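Local coordinates for transcriptional regulator, LacI family (Corynebacterium glutamicum, PDB 3H5T), which acts as an inositol-dependent transcriptional activator of ino1, the inositol phosphate synthase gene, by binding a conserved palindromic motif in promoter regions, at residues A[135-139]-A[216-220]; A[25-30]-A[40-45]; A[312-318]-A[350-356]; A[129-134]-A[147-153]; A[259-264]-A[282-287]. All coordinates share one frame; numbering follows the deposited sequence.

In the fold
Four of the five contacts lie in the periplasmic-binding-protein-like core, and interaction 2 stands alone in the DNA-binding headpiece, its centre about 55 Å from that of interaction 1. Interactions 1 and 4 share the strand 132-135 region: interaction 4 packs the strand against its following helix with aliphatic side chains, and interaction 1 uses the loop beyond it to meet the second lobe through a ring, a backbone bond and a water. Interaction 3, rich in hydrogen bonds, belongs to the same seven-stranded sheet as interaction 4 but touches interaction 5 through Leu284. Interaction 5 is the buried one, apolar like interaction 2, and each pairs two helices.

Interaction 1 (A[135-139]-A[216-220]); sequences YSVAK and AQYQV
The methyl group of Ala138 lies over the centre of one face of the Tyr218 ring, CB standing 3.4 Å from the ring centroid and 12° off its normal. This is a CH-pi contact in which the phenol covers the loop broadside. Although CB of Tyr218 points away from 135-139, CG is turned beside the backbone N (chi1 -83°), and the ring folds back across Ala138. Beside it, Gln217 CB rests against the carbonyl, 3.4 Å from Lys139 O.

The contact joins the two lobes of the periplasmic-binding-protein fold. Segment 135-139 leaves strand 132-135 of one lobe, and segment 216-220 leads into helix 221-235 of the other, with Val220 at its N-cap. In LacI-family proteins the effector pocket typically lies between these lobes.

The polar contacts are direct and water-mediated. Lys139 N donates to Gln217 O at 3.0 Å in a nearly straight bond (169°), although it comes from above the carbonyl plane. Tyr218 is the centre of an inverse gamma turn, which brings Gln219 N weakly to the same oxygen. A water accepts from Ala138 N at 2.8 Å and lies 2.7 Å from Tyr218 OH, linking the phenol's tip to the backbone beneath its ring. The polar ends lead elsewhere: Lys139 NZ forms a salt bridge with Glu163, and Gln217 NE2 bonds to Asn215 O.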
# COMPACT_ATOMS: atom_id res chain seq x y z
N TYR A 135 -1.94 -7.11 6.41
CA TYR A 135 -1.65 -6.35 5.20
C TYR A 135 -1.42 -7.13 3.93
O TYR A 135 -0.41 -7.81 3.78
CB TYR A 135 -0.45 -5.44 5.45
CG TYR A 135 -0.06 -4.63 4.25
CD1 TYR A 135 -0.99 -3.81 3.60
CD2 TYR A 135 1.24 -4.66 3.76
CE1 TYR A 135 -0.62 -3.03 2.48
CE2 TYR A 135 1.62 -3.90 2.64
CZ TYR A 135 0.69 -3.09 2.02
OH TYR A 135 1.07 -2.34 0.93
N SER A 136 -2.37 -7.02 3.01
CA SER A 136 -2.26 -7.65 1.70
C SER A 136 -1.85 -9.11 1.73
O SER A 136 -0.80 -9.48 1.21
CB SER A 136 -1.27 -6.84 0.86
OG SER A 136 -1.21 -7.34 -0.46
N VAL A 137 -2.68 -9.94 2.32
CA VAL A 137 -2.39 -11.36 2.41
C VAL A 137 -3.33 -12.14 1.50
O VAL A 137 -4.49 -11.75 1.29
CB VAL A 137 -2.51 -11.82 3.87
CG1 VAL A 137 -2.46 -13.32 3.97
CG2 VAL A 137 -1.37 -11.19 4.68
N ALA A 138 -2.83 -13.23 0.94
CA ALA A 138 -3.64 -14.04 0.03
C ALA A 138 -4.85 -14.63 0.73
O ALA A 138 -4.85 -14.87 1.93
CB ALA A 138 -2.79 -15.17 -0.56
N LYS A 139 -5.90 -14.86 -0.04
CA LYS A 139 -7.10 -15.46 0.50
C LYS A 139 -6.65 -16.90 0.73
O LYS A 139 -5.89 -17.45 -0.07
CB LYS A 139 -8.23 -15.41 -0.53
CG LYS A 139 -9.54 -16.09 -0.08
CD LYS A 139 -10.16 -15.40 1.13
CE LYS A 139 -11.55 -15.93 1.40
NZ LYS A 139 -12.26 -15.23 2.51
N ALA A 216 -6.18 -17.70 -9.03
CA ALA A 216 -5.38 -16.78 -8.24
C ALA A 216 -6.04 -16.45 -6.90
O ALA A 216 -7.21 -16.03 -6.85
CB ALA A 216 -5.14 -15.50 -9.03
N GLN A 217 -5.30 -16.65 -5.81
CA GLN A 217 -5.81 -16.37 -4.47
C GLN A 217 -5.42 -14.96 -4.03
O GLN A 217 -5.92 -14.45 -3.02
CB GLN A 217 -5.27 -17.39 -3.46
CG GLN A 217 -5.78 -18.82 -3.66
CD GLN A 217 -7.29 -18.87 -3.75
OE1 GLN A 217 -8.00 -18.40 -2.85
NE2 GLN A 217 -7.79 -19.44 -4.84
N TYR A 218 -4.51 -14.33 -4.76
CA TYR A 218 -4.13 -12.98 -4.40
C TYR A 218 -5.08 -12.02 -5.10
O TYR A 218 -4.82 -11.57 -6.22
CB TYR A 218 -2.67 -12.69 -4.79
CG TYR A 218 -1.65 -13.17 -3.77
CD1 TYR A 218 -1.34 -12.39 -2.64
CD2 TYR A 218 -1.00 -14.40 -3.92
CE1 TYR A 218 -0.42 -12.84 -1.69
CE2 TYR A 218 -0.08 -14.85 -2.98
CZ TYR A 218 0.20 -14.07 -1.86
OH TYR A 218 1.09 -14.54 -0.92
N GLN A 219 -6.20 -11.74 -4.46
CA GLN A 219 -7.18 -10.80 -4.99
C GLN A 219 -6.37 -9.51 -5.13
O GLN A 219 -5.28 -9.42 -4.59
CB GLN A 219 -8.32 -10.65 -3.99
CG GLN A 219 -8.98 -11.97 -3.60
CD GLN A 219 -9.77 -11.89 -2.29
OE1 GLN A 219 -10.47 -12.83 -1.93
NE2 GLN A 219 -9.64 -10.78 -1.58
N VAL A 220 -6.90 -8.51 -5.82
CA VAL A 220 -6.17 -7.25 -6.05
C VAL A 220 -5.45 -7.49 -7.37
O VAL A 220 -5.80 -6.90 -8.38
CB VAL A 220 -5.11 -6.92 -4.93
CG1 VAL A 220 -4.34 -5.66 -5.28
CG2 VAL A 220 -5.80 -6.71 -3.59
O HOH W 1 -0.34 -14.34 1.41

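Interaction 2 (A[25-30]-A[40-45])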
# COMPACT_ATOMS: atom_id res chain seq x y z
N THR A 25 11.78 32.95 28.39
CA THR A 25 10.89 33.07 29.54
C THR A 25 9.96 31.87 29.53
O THR A 25 9.78 31.19 30.54
CB THR A 25 10.01 34.35 29.48
OG1 THR A 25 10.81 35.49 29.14
CG2 THR A 25 9.36 34.59 30.83
N VAL A 26 9.36 31.62 28.36
CA VAL A 26 8.43 30.51 28.17
C VAL A 26 9.13 29.17 28.43
O VAL A 26 8.57 28.29 29.08
CB VAL A 26 7.84 30.49 26.73
CG1 VAL A 26 6.94 29.26 26.54
CG2 VAL A 26 7.07 31.77 26.47
N SER A 27 10.35 29.04 27.93
CA SER A 27 11.12 27.82 28.12
C SER A 27 11.36 27.54 29.62
O SER A 27 11.15 26.42 30.09
CB SER A 27 12.46 27.92 27.39
OG SER A 27 13.13 26.68 27.42
N ASN A 28 11.79 28.57 30.35
CA ASN A 28 12.05 28.41 31.78
C ASN A 28 10.83 27.86 32.49
O ASN A 28 10.94 27.09 33.43
CB ASN A 28 12.45 29.75 32.39
CG ASN A 28 13.80 30.23 31.90
OD1 ASN A 28 14.59 29.44 31.39
ND2 ASN A 28 14.08 31.52 32.05
N ALA A 29 9.65 28.25 32.02
CA ALA A 29 8.41 27.77 32.60
C ALA A 29 8.41 26.24 32.58
O ALA A 29 7.84 25.61 33.47
CB ALA A 29 7.22 28.31 31.82
N TYR A 30 9.06 25.66 31.57
CA TYR A 30 9.12 24.21 31.41
C TYR A 30 10.35 23.52 31.98
O TYR A 30 10.22 22.47 32.59
CB TYR A 30 9.01 23.85 29.92
CG TYR A 30 7.63 24.08 29.34
CD1 TYR A 30 6.64 23.10 29.45
CD2 TYR A 30 7.29 25.30 28.76
CE1 TYR A 30 5.35 23.33 28.99
CE2 TYR A 30 6.01 25.54 28.29
CZ TYR A 30 5.04 24.55 28.42
OH TYR A 30 3.76 24.78 27.99
N LEU A 40 3.68 33.75 36.94
CA LEU A 40 4.00 33.85 35.52
C LEU A 40 4.14 32.46 34.92
O LEU A 40 3.84 32.25 33.74
CB LEU A 40 5.29 34.64 35.28
CG LEU A 40 5.70 34.80 33.80
CD1 LEU A 40 4.65 35.62 33.05
CD2 LEU A 40 7.07 35.50 33.69
N ARG A 41 4.59 31.50 35.72
CA ARG A 41 4.75 30.14 35.24
C ARG A 41 3.37 29.59 34.91
O ARG A 41 3.15 29.00 33.85
CB ARG A 41 5.42 29.27 36.30
CG ARG A 41 5.63 27.83 35.89
CD ARG A 41 6.37 27.07 36.98
NE ARG A 41 6.63 25.70 36.57
CZ ARG A 41 5.71 24.74 36.51
NH1 ARG A 41 4.46 25.00 36.86
NH2 ARG A 41 6.04 23.53 36.09
N GLN A 42 2.43 29.80 35.83
CA GLN A 42 1.07 29.34 35.65
C GLN A 42 0.44 30.00 34.42
O GLN A 42 -0.24 29.34 33.63
CB GLN A 42 0.23 29.65 36.89
CG GLN A 42 -1.06 28.88 36.90
CD GLN A 42 -0.81 27.38 36.75
OE1 GLN A 42 -0.25 26.74 37.65
NE2 GLN A 42 -1.20 26.83 35.60
N ARG A 43 0.66 31.30 34.25
CA ARG A 43 0.13 32.02 33.10
C ARG A 43 0.68 31.46 31.78
O ARG A 43 -0.05 31.30 30.80
CB ARG A 43 0.47 33.52 33.21
CG ARG A 43 -0.24 34.38 32.17
CD ARG A 43 0.16 35.83 32.33
NE ARG A 43 -0.22 36.34 33.63
CZ ARG A 43 -1.47 36.59 34.01
NH1 ARG A 43 -2.48 36.37 33.17
NH2 ARG A 43 -1.71 37.05 35.23
N ILE A 44 1.97 31.16 31.76
CA ILE A 44 2.61 30.60 30.57
C ILE A 44 2.04 29.21 30.30
O ILE A 44 1.75 28.87 29.15
CB ILE A 44 4.14 30.50 30.77
CG1 ILE A 44 4.75 31.91 30.72
CG2 ILE A 44 4.77 29.61 29.69
CD1 ILE A 44 6.16 31.96 31.23
N LEU A 45 1.87 28.42 31.35
CA LEU A 45 1.32 27.08 31.22
C LEU A 45 -0.14 27.08 30.74
O LEU A 45 -0.51 26.29 29.88
CB LEU A 45 1.43 26.33 32.55
CG LEU A 45 2.85 26.01 33.01
CD1 LEU A 45 2.79 25.15 34.26
CD2 LEU A 45 3.62 25.29 31.89
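Ile44 points its two branches into the side of helix 23-31: CG2 meets Ala29 CB at 3.5 Å and Val26 CG1 at 3.8 Å, while CD1 lies 3.8 Å from Thr25 O. With CG1 beside the backbone N (chi1 -72°), both branches reach Ala29 CB, CG2 from the Val26 side and CD1 from the Thr25 side. At one end the side chains of Leu40 and Thr25 cross at about a right angle, CD2 of the leucine 3.8 Å from CG2 of the threonine. At the other, Leu45 CD2 lies over one face of the Tyr30 ring, 4.2 Å from its centroid. Arg41 runs extended from CG to NE, placing NE 3.3 Å from Ala29 O.

The helix segments cross at 99°, their axes 9.3 Å apart. In the second shell, Val26 also packs on Leu12, Ile15 and Ala16 of helix 11-19, Ile44 reaches Ile21, and Thr25 OG1 bonds to Ser22 N. Residues 12-31 form the helix-turn-helix motif, whose second helix is normally the DNA-reading one; helix 38-50 backs it as the third helix of the headpiece. Because the contact is mainly apolar, its fit probably depends largely on the shape and spacing of these side chains.

Interaction 3 (A[312-318]-A[350-356])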
# COMPACT_ATOMS: atom_id res chain seq x y z
N ARG A 312 7.70 11.44 -11.96
CA ARG A 312 7.95 11.08 -13.36
C ARG A 312 6.68 11.41 -14.13
O ARG A 312 6.65 11.34 -15.35
CB ARG A 312 8.23 9.57 -13.48
CG ARG A 312 9.52 9.22 -14.23
CD ARG A 312 9.29 8.68 -15.64
NE ARG A 312 8.52 9.58 -16.48
CZ ARG A 312 8.40 9.47 -17.80
NH1 ARG A 312 9.02 8.49 -18.45
NH2 ARG A 312 7.65 10.33 -18.48
N ASP A 313 5.64 11.77 -13.39
CA ASP A 313 4.35 12.07 -13.99
C ASP A 313 3.90 10.87 -14.80
O ASP A 313 3.58 10.97 -15.98
CB ASP A 313 4.41 13.31 -14.89
CG ASP A 313 3.03 13.78 -15.30
OD1 ASP A 313 2.17 13.94 -14.41
OD2 ASP A 313 2.80 14.00 -16.51
N LEU A 314 3.92 9.71 -14.15
CA LEU A 314 3.53 8.45 -14.75
C LEU A 314 2.01 8.38 -14.82
O LEU A 314 1.33 8.82 -13.89
CB LEU A 314 4.03 7.29 -13.88
CG LEU A 314 3.69 5.85 -14.26
CD1 LEU A 314 4.63 5.45 -15.38
CD2 LEU A 314 3.87 4.91 -13.05
N THR A 315 1.46 7.85 -15.91
CA THR A 315 0.01 7.71 -16.00
C THR A 315 -0.27 6.59 -15.01
O THR A 315 0.33 5.52 -15.10
CB THR A 315 -0.42 7.27 -17.40
OG1 THR A 315 0.02 8.24 -18.36
CG2 THR A 315 -1.92 7.14 -17.47
N THR A 316 -1.18 6.82 -14.06
CA THR A 316 -1.44 5.81 -13.05
C THR A 316 -2.72 6.07 -12.23
O THR A 316 -3.37 7.10 -12.39
CB THR A 316 -0.21 5.72 -12.09
OG1 THR A 316 -0.38 4.64 -11.17
CG2 THR A 316 -0.03 7.04 -11.32
N VAL A 317 -3.07 5.12 -11.37
CA VAL A 317 -4.25 5.23 -10.51
C VAL A 317 -3.79 5.64 -9.11
O VAL A 317 -3.02 4.93 -8.46
CB VAL A 317 -5.00 3.86 -10.39
CG1 VAL A 317 -6.18 3.98 -9.45
CG2 VAL A 317 -5.47 3.41 -11.77
N ILE A 318 -4.23 6.80 -8.64
CA ILE A 318 -3.80 7.23 -7.31
C ILE A 318 -4.64 6.59 -6.22
O ILE A 318 -5.87 6.66 -6.23
CB ILE A 318 -3.84 8.76 -7.15
CG1 ILE A 318 -2.93 9.40 -8.20
CG2 ILE A 318 -3.39 9.15 -5.73
CD1 ILE A 318 -2.72 10.88 -8.02
N SER A 350 -8.30 7.88 -7.63
CA SER A 350 -8.50 8.90 -8.65
C SER A 350 -7.45 8.69 -9.73
O SER A 350 -6.28 8.48 -9.42
CB SER A 350 -8.37 10.30 -8.05
OG SER A 350 -7.09 10.49 -7.48
N PHE A 351 -7.87 8.73 -10.98
CA PHE A 351 -6.95 8.53 -12.08
C PHE A 351 -6.03 9.73 -12.25
O PHE A 351 -6.42 10.87 -12.00
CB PHE A 351 -7.74 8.29 -13.37
CG PHE A 351 -6.89 7.89 -14.54
CD1 PHE A 351 -6.02 6.80 -14.44
CD2 PHE A 351 -6.94 8.60 -15.74
CE1 PHE A 351 -5.21 6.42 -15.51
CE2 PHE A 351 -6.13 8.23 -16.82
CZ PHE A 351 -5.27 7.14 -16.71
N HIS A 352 -4.80 9.47 -12.67
CA HIS A 352 -3.80 10.51 -12.88
C HIS A 352 -3.37 10.44 -14.35
O HIS A 352 -2.47 9.67 -14.70
CB HIS A 352 -2.60 10.26 -11.96
CG HIS A 352 -1.57 11.34 -12.01
ND1 HIS A 352 -0.32 11.15 -12.56
CD2 HIS A 352 -1.58 12.61 -11.55
CE1 HIS A 352 0.39 12.25 -12.44
NE2 HIS A 352 -0.35 13.16 -11.83
N PRO A 353 -4.02 11.23 -15.23
CA PRO A 353 -3.71 11.26 -16.66
C PRO A 353 -2.24 11.10 -16.98
O PRO A 353 -1.88 10.38 -17.90
CB PRO A 353 -4.28 12.60 -17.10
CG PRO A 353 -5.51 12.70 -16.25
CD PRO A 353 -5.00 12.28 -14.89
N GLY A 354 -1.39 11.79 -16.22
CA GLY A 354 0.05 11.68 -16.42
C GLY A 354 0.59 12.03 -17.80
O GLY A 354 -0.07 12.72 -18.58
N SER A 355 1.78 11.52 -18.09
CA SER A 355 2.43 11.80 -19.37
C SER A 355 3.10 10.60 -20.03
O SER A 355 4.21 10.71 -20.55
CB SER A 355 3.48 12.89 -19.18
OG SER A 355 4.53 12.42 -18.37
N THR A 356 2.43 9.46 -20.01
CA THR A 356 2.94 8.25 -20.65
C THR A 356 1.78 7.71 -21.50
O THR A 356 1.60 6.50 -21.66
CB THR A 356 3.42 7.19 -19.59
OG1 THR A 356 2.43 7.00 -18.58
CG2 THR A 356 4.71 7.66 -18.92
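Thr315 and Thr356 exchange bonds between backbone and hydroxyl: Thr315 N donates to Thr356 OG1 at 3.0 Å, and Thr356 N to Thr315 OG1 at 3.2 Å. Each hydroxyl has a further acceptor, Pro353 O 2.9 Å from Thr315 OG1 and Leu300 O for Thr356 OG1. Asp313 O takes two donors from opposite faces of its plane, Ser355 N at 2.8 Å and Ser355 OG at 3.0 Å. Leu314 O is met by His352 ND1 at 3.1 Å, in the plane of the imidazole, a geometry consistent with a proton on ND1 and with the bond helping to set the ring's rotation. Ordinary antiparallel pairing takes over beyond these bonds. The Thr316-His352 and Ile318-Ser350 pairs each exchange two backbone bonds, flanking the non-hydrogen-bonded pair Val317-Phe351. Outside the segments Thr316 OG1 is satisfied by Asp277. Phe351, with CG anti to N (chi1 -172°), brings CZ to Thr315 CG2 at 3.4 Å.

Strand 316-318 is an edge strand of a mixed sheet within this chain, and 344-352 joins it to the parallel strands. On the Phe351 side, helix 178-186 packs through Pro179, Ala180 and Ala183. Helix 307-311 closes in a Schellman motif at Asp313, and Leu314 meets helix 277-289.

Interaction 4 (A[129-134]-A[147-153])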
# COMPACT_ATOMS: atom_id res chain seq x y z
N VAL A 129 1.48 -9.10 20.59
CA VAL A 129 0.63 -7.96 20.27
C VAL A 129 -0.81 -8.13 20.74
O VAL A 129 -1.29 -9.25 20.91
CB VAL A 129 0.63 -7.69 18.74
CG1 VAL A 129 2.04 -7.38 18.28
CG2 VAL A 129 0.09 -8.91 17.98
N ASP A 130 -1.48 -7.00 20.96
CA ASP A 130 -2.87 -6.98 21.40
C ASP A 130 -3.81 -6.99 20.20
O ASP A 130 -5.01 -7.19 20.34
CB ASP A 130 -3.16 -5.73 22.24
CG ASP A 130 -2.31 -5.64 23.50
OD1 ASP A 130 -2.28 -6.61 24.29
OD2 ASP A 130 -1.69 -4.57 23.72
N GLY A 131 -3.25 -6.76 19.02
CA GLY A 131 -4.05 -6.73 17.81
C GLY A 131 -3.17 -6.80 16.57
O GLY A 131 -1.97 -6.57 16.64
N VAL A 132 -3.77 -7.10 15.43
CA VAL A 132 -2.99 -7.20 14.21
C VAL A 132 -3.65 -6.62 12.97
O VAL A 132 -4.83 -6.84 12.71
CB VAL A 132 -2.61 -8.67 13.92
CG1 VAL A 132 -3.87 -9.50 13.76
CG2 VAL A 132 -1.75 -8.76 12.65
N VAL A 133 -2.87 -5.87 12.20
CA VAL A 133 -3.35 -5.29 10.96
C VAL A 133 -2.84 -6.25 9.89
O VAL A 133 -1.63 -6.38 9.70
CB VAL A 133 -2.74 -3.89 10.70
CG1 VAL A 133 -3.05 -3.45 9.29
CG2 VAL A 133 -3.29 -2.90 11.72
N ILE A 134 -3.75 -6.95 9.22
CA ILE A 134 -3.33 -7.89 8.20
C ILE A 134 -3.16 -7.10 6.93
O ILE A 134 -4.11 -6.48 6.43
CB ILE A 134 -4.34 -9.03 8.02
CG1 ILE A 134 -4.36 -9.89 9.29
CG2 ILE A 134 -3.94 -9.89 6.83
CD1 ILE A 134 -5.40 -10.98 9.32
N ILE A 147 -4.46 -16.56 13.06
CA ILE A 147 -4.89 -15.38 13.80
C ILE A 147 -6.29 -15.57 14.37
O ILE A 147 -6.59 -15.12 15.48
CB ILE A 147 -4.87 -14.12 12.89
CG1 ILE A 147 -3.42 -13.73 12.59
CG2 ILE A 147 -5.62 -12.98 13.55
CD1 ILE A 147 -3.27 -12.57 11.65
N ARG A 148 -7.15 -16.25 13.61
CA ARG A 148 -8.53 -16.51 14.03
C ARG A 148 -8.55 -17.51 15.19
O ARG A 148 -9.33 -17.37 16.13
CB ARG A 148 -9.32 -17.10 12.85
CG ARG A 148 -10.79 -17.32 13.11
CD ARG A 148 -11.45 -18.07 11.97
NE ARG A 148 -11.25 -17.39 10.68
CZ ARG A 148 -11.80 -16.23 10.37
NH1 ARG A 148 -12.59 -15.62 11.24
NH2 ARG A 148 -11.55 -15.67 9.20
N ALA A 149 -7.68 -18.51 15.11
CA ALA A 149 -7.59 -19.54 16.14
C ALA A 149 -7.08 -18.97 17.45
O ALA A 149 -7.35 -19.51 18.51
CB ALA A 149 -6.67 -20.66 15.67
N ARG A 150 -6.34 -17.86 17.38
CA ARG A 150 -5.81 -17.23 18.58
C ARG A 150 -6.83 -16.20 19.09
O ARG A 150 -6.72 -15.70 20.21
CB ARG A 150 -4.46 -16.56 18.27
CG ARG A 150 -3.90 -15.74 19.42
CD ARG A 150 -2.53 -15.12 19.13
NE ARG A 150 -2.15 -14.22 20.22
CZ ARG A 150 -0.95 -13.67 20.37
NH1 ARG A 150 0.02 -13.93 19.51
NH2 ARG A 150 -0.71 -12.88 21.41
N GLY A 151 -7.82 -15.89 18.26
CA GLY A 151 -8.83 -14.92 18.66
C GLY A 151 -8.23 -13.53 18.80
O GLY A 151 -8.64 -12.75 19.66
N LEU A 152 -7.27 -13.22 17.94
CA LEU A 152 -6.59 -11.93 17.94
C LEU A 152 -7.40 -10.89 17.15
O LEU A 152 -7.70 -11.10 15.98
CB LEU A 152 -5.20 -12.08 17.33
CG LEU A 152 -4.12 -11.01 17.52
CD1 LEU A 152 -3.81 -10.84 19.00
CD2 LEU A 152 -2.86 -11.42 16.75
N PRO A 153 -7.77 -9.77 17.79
CA PRO A 153 -8.54 -8.75 17.08
C PRO A 153 -7.77 -8.39 15.80
O PRO A 153 -6.58 -8.09 15.85
CB PRO A 153 -8.57 -7.58 18.07
CG PRO A 153 -8.53 -8.27 19.40
CD PRO A 153 -7.50 -9.35 19.18
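Leu152 lies against Val132 at the turn of a beta-alpha-beta unit, in which strand 132-135 leads through helix 142-150 to the parallel strand 154-157. Gly151 ends the helix with a Schellman motif, and Leu152 follows directly. Its CB points toward the strand, and CG, placed opposite the backbone N (chi1 -164°), comes within 4.1 Å of Val132 CG1. From there the branches part. CD1 reaches Val129 O at 3.5 Å and lies 4.0 Å from Asp130 C. CD2 nestles 3.7 Å from Val132 CG1 and 4.1 Å from Val129 CG2, the leucine crossing both valines at about a right angle.

Further along the strand, Ile134 and Ile147 meet tip to tip through their CD1 atoms, 3.5 Å apart. Ile147 also packs on Val124 of helix 117-125, and the Arg150 guanidinium is held by Val124 O and Ala127 O. Where the chain turns into the next strand, Val132 N donates to Pro153 O at 3.0 Å.

Interaction 5 (A[259-264]-A[282-287])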
# COMPACT_ATOMS: atom_id res chain seq x y z
N ALA A 259 9.97 -7.37 -16.98
CA ALA A 259 9.66 -6.38 -18.01
C ALA A 259 10.45 -6.69 -19.28
O ALA A 259 9.95 -6.58 -20.39
CB ALA A 259 9.98 -4.99 -17.52
N LYS A 260 11.71 -7.10 -19.10
CA LYS A 260 12.55 -7.43 -20.23
C LYS A 260 11.96 -8.63 -20.98
O LYS A 260 11.81 -8.59 -22.20
CB LYS A 260 13.97 -7.76 -19.75
CG LYS A 260 14.86 -8.39 -20.81
CD LYS A 260 16.21 -8.81 -20.24
CE LYS A 260 17.00 -7.61 -19.74
NZ LYS A 260 18.37 -7.98 -19.29
N GLU A 261 11.60 -9.67 -20.25
CA GLU A 261 11.05 -10.88 -20.86
C GLU A 261 9.80 -10.63 -21.70
O GLU A 261 9.66 -11.16 -22.80
CB GLU A 261 10.75 -11.92 -19.79
CG GLU A 261 10.79 -13.34 -20.32
CD GLU A 261 10.10 -14.33 -19.42
OE1 GLU A 261 10.43 -14.38 -18.21
OE2 GLU A 261 9.22 -15.06 -19.92
N LEU A 262 8.88 -9.83 -21.17
CA LEU A 262 7.62 -9.54 -21.86
C LEU A 262 7.81 -8.75 -23.16
O LEU A 262 7.19 -9.05 -24.18
CB LEU A 262 6.70 -8.75 -20.93
CG LEU A 262 5.36 -8.29 -21.52
CD1 LEU A 262 4.45 -9.49 -21.67
CD2 LEU A 262 4.73 -7.26 -20.61
N LEU A 263 8.65 -7.72 -23.10
CA LEU A 263 8.91 -6.87 -24.26
C LEU A 263 9.85 -7.53 -25.24
O LEU A 263 9.84 -7.22 -26.43
CB LEU A 263 9.49 -5.53 -23.79
CG LEU A 263 8.57 -4.75 -22.84
CD1 LEU A 263 9.26 -3.47 -22.40
CD2 LEU A 263 7.24 -4.46 -23.54
N GLU A 264 10.67 -8.44 -24.74
CA GLU A 264 11.62 -9.18 -25.55
C GLU A 264 10.87 -10.32 -26.25
O GLU A 264 11.20 -10.69 -27.37
CB GLU A 264 12.72 -9.74 -24.65
CG GLU A 264 14.13 -9.57 -25.17
CD GLU A 264 15.17 -9.83 -24.10
OE1 GLU A 264 15.09 -10.87 -23.41
OE2 GLU A 264 16.09 -8.99 -23.95
N GLY A 282 9.96 -0.83 -13.52
CA GLY A 282 10.83 -1.87 -14.01
C GLY A 282 10.79 -1.82 -15.53
O GLY A 282 11.74 -2.20 -16.20
N VAL A 283 9.67 -1.33 -16.06
CA VAL A 283 9.47 -1.20 -17.50
C VAL A 283 10.24 0.02 -18.01
O VAL A 283 10.70 0.03 -19.16
CB VAL A 283 7.98 -1.01 -17.86
CG1 VAL A 283 7.85 -0.73 -19.34
CG2 VAL A 283 7.19 -2.25 -17.50
N LEU A 284 10.36 1.04 -17.17
CA LEU A 284 11.07 2.26 -17.55
C LEU A 284 12.57 2.02 -17.45
O LEU A 284 13.34 2.45 -18.32
CB LEU A 284 10.66 3.42 -16.64
CG LEU A 284 9.20 3.87 -16.79
CD1 LEU A 284 8.81 4.85 -15.68
CD2 LEU A 284 9.02 4.50 -18.16
N GLU A 285 12.99 1.31 -16.41
CA GLU A 285 14.39 1.01 -16.23
C GLU A 285 14.82 0.06 -17.34
O GLU A 285 15.99 0.05 -17.72
CB GLU A 285 14.63 0.35 -14.87
CG GLU A 285 16.10 0.26 -14.48
CD GLU A 285 16.31 -0.33 -13.10
OE1 GLU A 285 15.60 0.09 -12.15
OE2 GLU A 285 17.19 -1.21 -12.95
N TYR A 286 13.88 -0.72 -17.87
CA TYR A 286 14.21 -1.64 -18.95
C TYR A 286 14.27 -0.91 -20.29
O TYR A 286 15.21 -1.10 -21.05
CB TYR A 286 13.20 -2.79 -19.09
CG TYR A 286 13.42 -3.52 -20.39
CD1 TYR A 286 14.60 -4.24 -20.61
CD2 TYR A 286 12.52 -3.39 -21.45
CE1 TYR A 286 14.88 -4.79 -21.86
CE2 TYR A 286 12.80 -3.95 -22.71
CZ TYR A 286 13.98 -4.64 -22.90
OH TYR A 286 14.28 -5.17 -24.12
N LEU A 287 13.26 -0.11 -20.59
CA LEU A 287 13.25 0.65 -21.83
C LEU A 287 14.56 1.44 -21.91
O LEU A 287 15.21 1.49 -22.96
CB LEU A 287 12.07 1.62 -21.87
CG LEU A 287 10.66 1.07 -22.09
CD1 LEU A 287 9.67 2.23 -22.10
CD2 LEU A 287 10.60 0.30 -23.40
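Tyr286 presents one ring face to Lys260 and an edge to Leu263. Over the face, Lys260 CA stands 3.8 Å from the ring centroid, 11° off the normal, in a CH-pi contact made by the helix backbone itself. The lysine side chain crosses the tyrosine at about a right angle, laying Lys260 CB 3.7 Å from Tyr286 CD1 and CG 3.8 Å from Tyr286 CE1 before the chain bends at chi3 and carries its ammonium end away. At the edge, near the ring plane, Leu263 CD1 meets Tyr286 CD2 at 3.4 Å; these two side chains slide past each other in opposite directions. Tyr286 CG lies opposite the backbone N (chi1 168°), a torsion that carries the ring toward the facing helix.

The result is a knobs-into-holes contact: the tyrosine is the knob, and Ala259, Lys260, Leu263 and Glu264 form the hole. It pairs helices 252-265 and 277-289 of the second lobe, connected through strand 271-274. Their segments cross at 65°, with axes 9.6 Å apart, and both helices rest on Leu195 of strand 192-197, through Leu262 and Val283.

Near the base of the tyrosine, Ala259 and Gly282 let the helices come close. Ala259 CB faces Gly282 O at 3.6 Å and Val283 CG2 at 3.9 Å. Leu263 CD1 also approaches Leu287 CD2, 4.1 Å away. On another flank of helix 277-289, Leu284 packs on Arg312 and Leu314, while Glu285 forms a salt bridge with Arg252.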